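Local coordinates for sulfatase (Bacteroides fragilis CAG:558, PDB 6USS), which probably hydrolyses aryl sulfate esters, as a calcium-dependent sulfatase of a gut bacterium, at residues T117-D122 against G432-G437; S177-H180 against V185-A188; A351-V356 against F463-D468; V362-V367 against L388-V393. The protein carries 1 engineered substitution. All coordinates share one frame; numbering follows the deposited sequence.

Contacts 3 and 4 are buried, contact 2 is partly buried against the second subunit, and contact 1 lies at the surface. Chemistry follows place: contact 1 is a salt bridge between loops, whereas the others rest on carbon contacts with rings or aliphatic chains. Contacts 2 and 4 both reach the large mixed sheet, with centres about 24 Å apart; contacts 1 and 3 join the sulfatase core to the C-terminal four-stranded sheet region. These last two touch each other, through packing of Pro436 and Gly437 on Tyr352 and a probable hydrogen bond between Gly437 O and Ala351 N. Helix 353-356 of contact 3 runs directly into strand 357-363, whose end supplies contact 4.

Contact 1: residues T117-D122 against G432-G437; sequences TDRPSD and GNDGPG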
# COMPACT_ATOMS: atom_id res chain seq x y z
N THR A 117 -11.76 -23.95 8.95
CA THR A 117 -11.48 -24.96 7.93
C THR A 117 -11.24 -26.36 8.51
O THR A 117 -11.16 -27.34 7.74
CB THR A 117 -10.26 -24.57 7.10
OG1 THR A 117 -9.13 -24.53 7.97
CG2 THR A 117 -10.45 -23.20 6.44
N ASP A 118 -11.10 -26.48 9.83
CA ASP A 118 -10.84 -27.75 10.49
C ASP A 118 -11.81 -28.85 10.05
O ASP A 118 -13.01 -28.62 9.91
CB ASP A 118 -10.94 -27.56 12.00
CG ASP A 118 -10.01 -26.47 12.51
OD1 ASP A 118 -10.43 -25.29 12.58
OD2 ASP A 118 -8.85 -26.80 12.83
N ARG A 119 -11.26 -30.05 9.85
CA ARG A 119 -12.08 -31.23 9.61
C ARG A 119 -12.97 -31.49 10.83
O ARG A 119 -12.55 -31.27 11.97
CB ARG A 119 -11.18 -32.43 9.33
CG ARG A 119 -11.93 -33.74 9.17
CD ARG A 119 -11.10 -34.79 8.44
NE ARG A 119 -9.71 -34.88 8.91
CZ ARG A 119 -9.16 -35.96 9.45
NH1 ARG A 119 -9.88 -37.07 9.62
NH2 ARG A 119 -7.87 -35.94 9.83
N PRO A 120 -14.22 -31.92 10.62
CA PRO A 120 -15.08 -32.27 11.76
C PRO A 120 -14.56 -33.47 12.54
O PRO A 120 -13.95 -34.40 11.99
CB PRO A 120 -16.43 -32.57 11.10
CG PRO A 120 -16.41 -31.80 9.85
CD PRO A 120 -14.99 -31.81 9.37
N SER A 121 -14.82 -33.45 13.85
CA SER A 121 -14.43 -34.53 14.75
C SER A 121 -15.63 -34.90 15.60
O SER A 121 -16.28 -34.03 16.17
CB SER A 121 -13.27 -34.12 15.66
OG SER A 121 -13.17 -34.98 16.80
N ASP A 122 -15.92 -36.20 15.69
CA ASP A 122 -16.90 -36.66 16.66
C ASP A 122 -16.27 -36.98 18.02
O ASP A 122 -16.94 -37.56 18.87
CB ASP A 122 -17.68 -37.86 16.09
CG ASP A 122 -16.79 -39.04 15.72
OD1 ASP A 122 -15.67 -39.14 16.26
OD2 ASP A 122 -17.22 -39.88 14.88
N GLY A 432 -6.80 -31.91 7.56
CA GLY A 432 -7.69 -32.68 6.70
C GLY A 432 -7.33 -34.14 6.57
O GLY A 432 -8.18 -34.92 6.12
N ASN A 433 -6.11 -34.53 6.95
CA ASN A 433 -5.61 -35.89 6.76
C ASN A 433 -5.12 -36.48 8.08
O ASN A 433 -4.76 -35.76 9.02
CB ASN A 433 -4.47 -35.92 5.74
CG ASN A 433 -4.89 -35.44 4.37
OD1 ASN A 433 -4.06 -35.01 3.56
ND2 ASN A 433 -6.19 -35.50 4.09
N ASP A 434 -5.08 -37.81 8.14
CA ASP A 434 -4.40 -38.52 9.22
C ASP A 434 -3.02 -39.00 8.77
O ASP A 434 -2.75 -39.20 7.58
CB ASP A 434 -5.23 -39.71 9.68
CG ASP A 434 -6.61 -39.33 10.13
OD1 ASP A 434 -6.75 -38.46 11.02
OD2 ASP A 434 -7.55 -39.92 9.57
N GLY A 435 -2.14 -39.20 9.76
CA GLY A 435 -0.82 -39.73 9.51
C GLY A 435 0.05 -39.60 10.74
O GLY A 435 -0.38 -39.07 11.77
N PRO A 436 1.28 -40.10 10.68
CA PRO A 436 2.13 -40.08 11.88
C PRO A 436 2.40 -38.65 12.35
O PRO A 436 2.82 -37.78 11.58
CB PRO A 436 3.40 -40.80 11.42
CG PRO A 436 2.94 -41.70 10.28
CD PRO A 436 1.87 -40.89 9.58
N GLY A 437 2.13 -38.40 13.63
CA GLY A 437 2.32 -37.08 14.18
C GLY A 437 1.25 -36.07 13.83
O GLY A 437 1.30 -34.94 14.33
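A surface salt bridge, Arg119 with Asp434, ties two irregular loops together: the one that follows helix 101-104 and the one that joins strands 422-427 and 441-446. Arg119 NH2 donates to Asp434 OD1 at 3.0 Å in an almost straight bond of 176°. The carboxylate oxygen lies in the guanidinium plane, at its edge, but the donor reaches that oxygen from well above the carboxylate plane. With the two planes 66° apart, this is a single-bond bridge and not a side-by-side pairing of two N-H groups with two oxygens; Asp434 OD2 stays 3.7 Å from Arg119 NH1.

Position 119 needs a long side chain, because the partner carboxylate lies two residues past Gly432, where the backbones come closest (Arg119 CA to Gly432 CA 5.5 Å). The CG of Arg119 points away from its backbone N, and the chain then bends at chi3 (45°), which lays the guanidinium across the loop 432-434. Gly432 O sits over one face of that group, 3.2 Å from Arg119 NE, at an angle too poor for a hydrogen bond; NE donates instead to Trp431 O. Asn433 O is 3.2 Å from Arg119 NH2, so two backbone oxygens and the carboxylate lie close to the guanidinium, a setting that suits its positive charge.

Beside this bridge, Asp118 OD2 takes bonds from Asn108, Asn429 and His430 N, fastening the same two loops a second time. The side chain of Asn433 is about 13 Å from the bound calcium ion. Such polar loop-to-loop bridging fits the border between a sulfatase's catalytic core and its C-terminal sheet.

Contact 2: residues S177-H180 against V185-A188; sequences SPYH and VNIA
Carbon contacts dominate here, and Asn186 receives all the closest of them. Its CB lies over one face of the Tyr179 ring in a CH-pi contact, 3.9 Å from the centroid and displaced toward the rim, where Tyr179 CZ is 3.5 Å away. The amide of Asn186 stands steeply to that ring, with the planes 73° apart, and turns to Pro178: Pro178 CG is 3.4 Å from Asn186 ND2. Asparagine answers several demands at once: its methylene serves the ring, its flat amide lies against Pro178, and OD1 can still accept from Gly189 N. With CG trans to the backbone N (chi1 176°), the amide is carried past the tyrosine toward Pro178.

The polar bonds lie at the margins. The one from Gly189 N to Asn186 OD1 steadies the amide. A water in the plane of the tyrosine ring, at its edge, is 3.0 Å from Tyr179 OH and takes a weak bond of 3.4 Å from Asn186 N. Within 177-180, Ser177 OG accepts from His180 N at 3.3 Å, an ST motif spanning the turn, helical in its backbone angles, that bears Pro178 and Tyr179.

Between subunits, Tyr179 stacks on Tyr179 of the second subunit, and His180 ND1 bonds to Glu184 of that subunit. Strand 185-187 runs parallel to strand 159-164, so the contact belongs to a parallel crossover of the mixed sheet, made by a loop that also serves the dimer interface.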
# COMPACT_ATOMS: atom_id res chain seq x y z
N SER A 177 -4.82 -8.17 2.50
CA SER A 177 -4.11 -7.27 1.62
C SER A 177 -2.64 -7.16 2.02
O SER A 177 -2.35 -6.64 3.11
CB SER A 177 -4.74 -5.89 1.65
OG SER A 177 -4.01 -5.02 0.81
N PRO A 178 -1.70 -7.57 1.16
CA PRO A 178 -0.30 -7.19 1.40
C PRO A 178 -0.11 -5.69 1.65
O PRO A 178 0.72 -5.31 2.48
CB PRO A 178 0.39 -7.66 0.11
CG PRO A 178 -0.50 -8.78 -0.42
CD PRO A 178 -1.89 -8.36 -0.07
N TYR A 179 -0.86 -4.82 0.95
CA TYR A 179 -0.76 -3.39 1.21
C TYR A 179 -1.11 -3.06 2.66
O TYR A 179 -0.42 -2.26 3.30
CB TYR A 179 -1.69 -2.61 0.28
CG TYR A 179 -1.45 -2.80 -1.18
CD1 TYR A 179 -0.28 -2.34 -1.79
CD2 TYR A 179 -2.41 -3.42 -1.98
CE1 TYR A 179 -0.05 -2.51 -3.14
CE2 TYR A 179 -2.20 -3.61 -3.34
CZ TYR A 179 -1.02 -3.14 -3.92
OH TYR A 179 -0.79 -3.31 -5.27
N HIS A 180 -2.20 -3.64 3.18
CA HIS A 180 -2.55 -3.41 4.58
C HIS A 180 -1.42 -3.80 5.52
O HIS A 180 -1.22 -3.16 6.56
CB HIS A 180 -3.81 -4.19 4.98
CG HIS A 180 -4.07 -4.16 6.46
ND1 HIS A 180 -4.66 -3.09 7.08
CD2 HIS A 180 -3.78 -5.05 7.43
CE1 HIS A 180 -4.74 -3.32 8.38
NE2 HIS A 180 -4.21 -4.51 8.62
N VAL A 185 4.27 -2.61 -2.76
CA VAL A 185 4.05 -3.27 -4.04
C VAL A 185 3.52 -4.68 -3.79
O VAL A 185 4.10 -5.42 -2.98
CB VAL A 185 5.35 -3.32 -4.88
CG1 VAL A 185 5.15 -4.16 -6.14
CG2 VAL A 185 5.83 -1.90 -5.22
N ASN A 186 2.43 -5.04 -4.47
CA ASN A 186 1.81 -6.36 -4.34
C ASN A 186 1.71 -7.02 -5.70
O ASN A 186 1.06 -6.48 -6.60
CB ASN A 186 0.42 -6.27 -3.70
CG ASN A 186 -0.29 -7.63 -3.63
OD1 ASN A 186 0.34 -8.67 -3.79
ND2 ASN A 186 -1.60 -7.61 -3.37
N ILE A 187 2.33 -8.19 -5.85
CA ILE A 187 2.14 -9.05 -7.02
C ILE A 187 1.48 -10.34 -6.53
O ILE A 187 2.10 -11.13 -5.80
CB ILE A 187 3.46 -9.35 -7.74
CG1 ILE A 187 4.10 -8.06 -8.28
CG2 ILE A 187 3.24 -10.35 -8.86
CD1 ILE A 187 5.62 -8.20 -8.56
N ALA A 188 0.22 -10.54 -6.93
CA ALA A 188 -0.51 -11.80 -6.81
C ALA A 188 -0.87 -12.18 -5.37
O ALA A 188 -1.29 -13.32 -5.11
CB ALA A 188 0.26 -12.96 -7.46
O HOH W 1 1.65 -2.74 -6.83

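Contact 3: residues A351-V356 against F463-D468; sequences AYEGGV and FNIPQD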
# COMPACT_ATOMS: atom_id res chain seq x y z
N ALA A 351 3.58 -33.00 13.63
CA ALA A 351 4.53 -32.42 14.57
C ALA A 351 5.89 -33.10 14.50
O ALA A 351 6.85 -32.60 15.10
CB ALA A 351 3.96 -32.48 15.99
N TYR A 352 6.00 -34.22 13.78
CA TYR A 352 7.28 -34.86 13.52
C TYR A 352 8.18 -33.93 12.70
O TYR A 352 7.72 -32.94 12.11
CB TYR A 352 7.06 -36.19 12.79
CG TYR A 352 6.49 -37.28 13.67
CD1 TYR A 352 6.49 -37.14 15.05
CD2 TYR A 352 5.93 -38.44 13.13
CE1 TYR A 352 5.96 -38.11 15.88
CE2 TYR A 352 5.40 -39.43 13.95
CZ TYR A 352 5.42 -39.26 15.33
OH TYR A 352 4.91 -40.21 16.18
N GLU A 353 9.47 -34.27 12.64
CA GLU A 353 10.44 -33.41 11.94
C GLU A 353 10.08 -33.23 10.47
O GLU A 353 10.41 -32.20 9.87
CB GLU A 353 11.85 -33.98 12.05
CG GLU A 353 12.36 -34.06 13.48
CD GLU A 353 12.76 -32.70 14.05
OE1 GLU A 353 13.87 -32.21 13.72
OE2 GLU A 353 11.96 -32.12 14.82
N GLY A 354 9.42 -34.22 9.87
CA GLY A 354 9.03 -34.10 8.48
C GLY A 354 8.06 -32.97 8.23
O GLY A 354 7.98 -32.44 7.12
N GLY A 355 7.30 -32.58 9.26
CA GLY A 355 6.36 -31.48 9.15
C GLY A 355 6.94 -30.10 9.44
O GLY A 355 6.34 -29.09 9.04
N VAL A 356 8.08 -30.03 10.12
CA VAL A 356 8.55 -28.75 10.66
C VAL A 356 10.01 -28.43 10.34
O VAL A 356 10.40 -27.25 10.41
CB VAL A 356 8.31 -28.68 12.19
CG1 VAL A 356 6.83 -28.68 12.50
CG2 VAL A 356 9.03 -29.83 12.90
N PHE A 463 11.47 -37.93 22.00
CA PHE A 463 12.49 -38.35 21.06
C PHE A 463 13.78 -37.59 21.31
O PHE A 463 13.76 -36.39 21.62
CB PHE A 463 12.07 -38.14 19.60
CG PHE A 463 10.81 -38.89 19.20
CD1 PHE A 463 10.86 -40.25 18.90
CD2 PHE A 463 9.59 -38.24 19.12
CE1 PHE A 463 9.70 -40.93 18.54
CE2 PHE A 463 8.43 -38.91 18.76
CZ PHE A 463 8.49 -40.26 18.47
N ASN A 464 14.89 -38.29 21.18
CA ASN A 464 16.21 -37.68 21.12
C ASN A 464 16.50 -37.40 19.65
O ASN A 464 16.93 -38.29 18.92
CB ASN A 464 17.27 -38.60 21.71
CG ASN A 464 18.54 -37.85 22.07
OD1 ASN A 464 19.26 -37.37 21.19
ND2 ASN A 464 18.81 -37.74 23.36
N ILE A 465 16.26 -36.16 19.23
CA ILE A 465 16.36 -35.83 17.80
C ILE A 465 17.75 -36.09 17.24
O ILE A 465 17.85 -36.74 16.19
CB ILE A 465 15.86 -34.39 17.56
CG1 ILE A 465 14.36 -34.27 17.95
CG2 ILE A 465 16.10 -33.97 16.11
CD1 ILE A 465 13.41 -35.11 17.13
N PRO A 466 18.85 -35.64 17.86
CA PRO A 466 20.17 -35.91 17.26
C PRO A 466 20.52 -37.39 17.20
O PRO A 466 21.33 -37.80 16.37
CB PRO A 466 21.14 -35.13 18.17
CG PRO A 466 20.28 -34.10 18.84
CD PRO A 466 18.97 -34.78 19.06
N GLN A 467 19.92 -38.22 18.06
CA GLN A 467 20.13 -39.66 17.99
C GLN A 467 19.09 -40.39 17.16
O GLN A 467 19.32 -41.55 16.78
CB GLN A 467 20.11 -40.28 19.39
CG GLN A 467 21.37 -40.07 20.19
CD GLN A 467 21.18 -40.50 21.63
OE1 GLN A 467 20.46 -41.48 21.91
NE2 GLN A 467 21.81 -39.77 22.56
N ASP A 468 17.95 -39.77 16.88
CA ASP A 468 16.83 -40.47 16.26
C ASP A 468 16.12 -39.51 15.30
O ASP A 468 15.00 -39.06 15.53
CB ASP A 468 15.87 -41.01 17.32
CG ASP A 468 14.69 -41.74 16.74
OD1 ASP A 468 14.76 -42.17 15.56
OD2 ASP A 468 13.68 -41.86 17.47
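Glu353 and Ile465 meet from opposite directions and make the closer-fitting half of this contact. The glutamate chain folds at chi2 (-75°), which presents its CG to Ile465 CD1 at 3.9 Å, while Glu353 OE1 comes within 3.7 Å of Ile465 CG2. The branching of isoleucine is put to use here: CD1 rests against the aliphatic part of the glutamate and CG2 comes up beside OE1. That buried carboxylate is well supplied elsewhere: OE1 bonds to Tyr83 OH and to Arg357, and OE2 forms a salt bridge with Lys450, so the cations would probably keep it ionised.

Strand 460-464 is the last of the four-stranded antiparallel sheet of the C-terminal region, and the contact joins this edge strand to the segment 351-356, which leads into the large mixed sheet of the sulfatase fold.

The aromatic half is looser. Tyr352 and Phe463 have nearly perpendicular planes (89°), yet their centroids are 5.8 Å apart and the rings meet obliquely through one pair of rim carbons, Tyr352 CE1 and Phe463 CE2, at 3.9 Å. Tyr352 OH bonds to Glu461. Past Ile465 the chain turns outward, and Pro466 and Gln467 are exposed to solvent.

Contact 4: residues V362-V367 against L388-V393; sequences VRWPGV and LEMAQV
A chi1 of -172° at Trp364 turns the side chain away from the backbone N and swings the indole from the end of strand 357-363 toward helix 383-390, where Met390, with CG beside its own backbone N (chi1 -77°), runs out extended to meet it. Met390 CG settles over a face of the six-membered ring in a CH-pi contact, 4.2 Å from the centroid and nearly equidistant from Trp364 CH2 and CZ3, at 3.9 Å from the former. The sulfur is farther off: Met390 SD is 5.3 Å from the same centroid, an oblique Met-aromatic contact. Val367 CG1 covers the opposite face of the indole, 3.5 Å above its plane, so the ring is held between a valine methyl and the methionine chain.

Met390 CE continues past the ring to Val362 CG1, a looser approach at 4.5 Å. Being unbranched and flexible, methionine can follow the indole face and still reach a strand residue. Ile316 of the neighbouring strand packs against both Trp364 and Met390, and Leu411 against Met390 and Val362. The helix closes just beyond in a Schellman motif at Gln392. Helix-on-sheet packing of this kind is characteristic of the alkaline-phosphatase-like alpha/beta core of sulfatases.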
# COMPACT_ATOMS: atom_id res chain seq x y z
N VAL A 362 21.31 -18.67 4.04
CA VAL A 362 21.48 -17.22 4.10
C VAL A 362 22.79 -16.86 3.42
O VAL A 362 23.86 -17.38 3.78
CB VAL A 362 21.45 -16.69 5.54
CG1 VAL A 362 21.92 -15.24 5.57
CG2 VAL A 362 20.05 -16.84 6.13
N ARG A 363 22.70 -15.99 2.42
CA ARG A 363 23.85 -15.32 1.85
C ARG A 363 23.83 -13.90 2.37
O ARG A 363 22.76 -13.29 2.46
CB ARG A 363 23.83 -15.33 0.31
CG ARG A 363 25.10 -14.76 -0.34
CD ARG A 363 25.12 -14.97 -1.86
NE ARG A 363 24.23 -14.05 -2.57
CZ ARG A 363 23.90 -14.16 -3.86
NH1 ARG A 363 24.38 -15.16 -4.59
NH2 ARG A 363 23.09 -13.27 -4.42
N TRP A 364 24.98 -13.41 2.76
CA TRP A 364 25.16 -12.07 3.32
C TRP A 364 26.63 -11.72 3.09
O TRP A 364 27.46 -11.91 3.99
CB TRP A 364 24.78 -12.07 4.80
CG TRP A 364 24.74 -10.71 5.45
CD1 TRP A 364 25.06 -9.52 4.89
CD2 TRP A 364 24.34 -10.43 6.80
NE1 TRP A 364 24.88 -8.50 5.80
CE2 TRP A 364 24.45 -9.03 6.98
CE3 TRP A 364 23.90 -11.21 7.87
CZ2 TRP A 364 24.14 -8.41 8.19
CZ3 TRP A 364 23.58 -10.59 9.07
CH2 TRP A 364 23.70 -9.20 9.21
N PRO A 365 26.98 -11.26 1.89
CA PRO A 365 28.40 -11.11 1.53
C PRO A 365 29.12 -10.13 2.45
O PRO A 365 28.62 -9.04 2.75
CB PRO A 365 28.35 -10.61 0.08
CG PRO A 365 26.97 -10.98 -0.41
CD PRO A 365 26.08 -10.90 0.78
N GLY A 366 30.30 -10.53 2.91
CA GLY A 366 31.08 -9.75 3.84
C GLY A 366 30.81 -10.02 5.31
O GLY A 366 31.62 -9.63 6.17
N VAL A 367 29.69 -10.67 5.63
CA VAL A 367 29.29 -10.93 7.00
C VAL A 367 29.25 -12.43 7.28
O VAL A 367 29.80 -12.90 8.28
CB VAL A 367 27.91 -10.29 7.29
CG1 VAL A 367 27.42 -10.63 8.71
CG2 VAL A 367 27.97 -8.77 7.05
N LEU A 388 14.73 -7.31 10.87
CA LEU A 388 14.82 -5.93 11.34
C LEU A 388 16.25 -5.56 11.72
O LEU A 388 16.69 -4.42 11.49
CB LEU A 388 13.86 -5.72 12.51
CG LEU A 388 12.40 -5.91 12.09
CD1 LEU A 388 11.47 -5.78 13.27
CD2 LEU A 388 12.00 -4.95 10.97
N GLU A 389 16.99 -6.50 12.33
CA GLU A 389 18.37 -6.25 12.71
C GLU A 389 19.27 -6.19 11.48
O GLU A 389 20.20 -5.38 11.42
CB GLU A 389 18.86 -7.33 13.68
CG GLU A 389 20.35 -7.25 14.02
CD GLU A 389 20.73 -8.15 15.20
OE1 GLU A 389 19.83 -8.81 15.79
OE2 GLU A 389 21.93 -8.17 15.57
N MET A 390 19.01 -7.05 10.49
CA MET A 390 19.76 -6.97 9.25
C MET A 390 19.56 -5.61 8.60
O MET A 390 20.49 -5.06 7.99
CB MET A 390 19.31 -8.07 8.28
CG MET A 390 19.84 -9.44 8.58
SD MET A 390 18.80 -10.64 7.72
CE MET A 390 19.71 -12.15 7.89
N ALA A 391 18.35 -5.07 8.72
CA ALA A 391 18.02 -3.77 8.15
C ALA A 391 18.47 -2.61 9.03
O ALA A 391 18.22 -1.44 8.69
CB ALA A 391 16.51 -3.69 7.90
N GLN A 392 19.15 -2.90 10.14
CA GLN A 392 19.68 -1.88 11.04
C GLN A 392 18.56 -1.01 11.59
O GLN A 392 18.74 0.20 11.79
CB GLN A 392 20.76 -1.04 10.35
CG GLN A 392 21.86 -1.86 9.72
CD GLN A 392 22.80 -1.00 8.92
OE1 GLN A 392 22.87 0.22 9.11
NE2 GLN A 392 23.53 -1.61 8.00
N VAL A 393 17.39 -1.61 11.78
CA VAL A 393 16.33 -0.98 12.54
C VAL A 393 16.67 -1.15 14.01
O VAL A 393 16.19 -2.08 14.68
CB VAL A 393 14.95 -1.58 12.18
CG1 VAL A 393 13.81 -0.80 12.84
CG2 VAL A 393 14.78 -1.59 10.67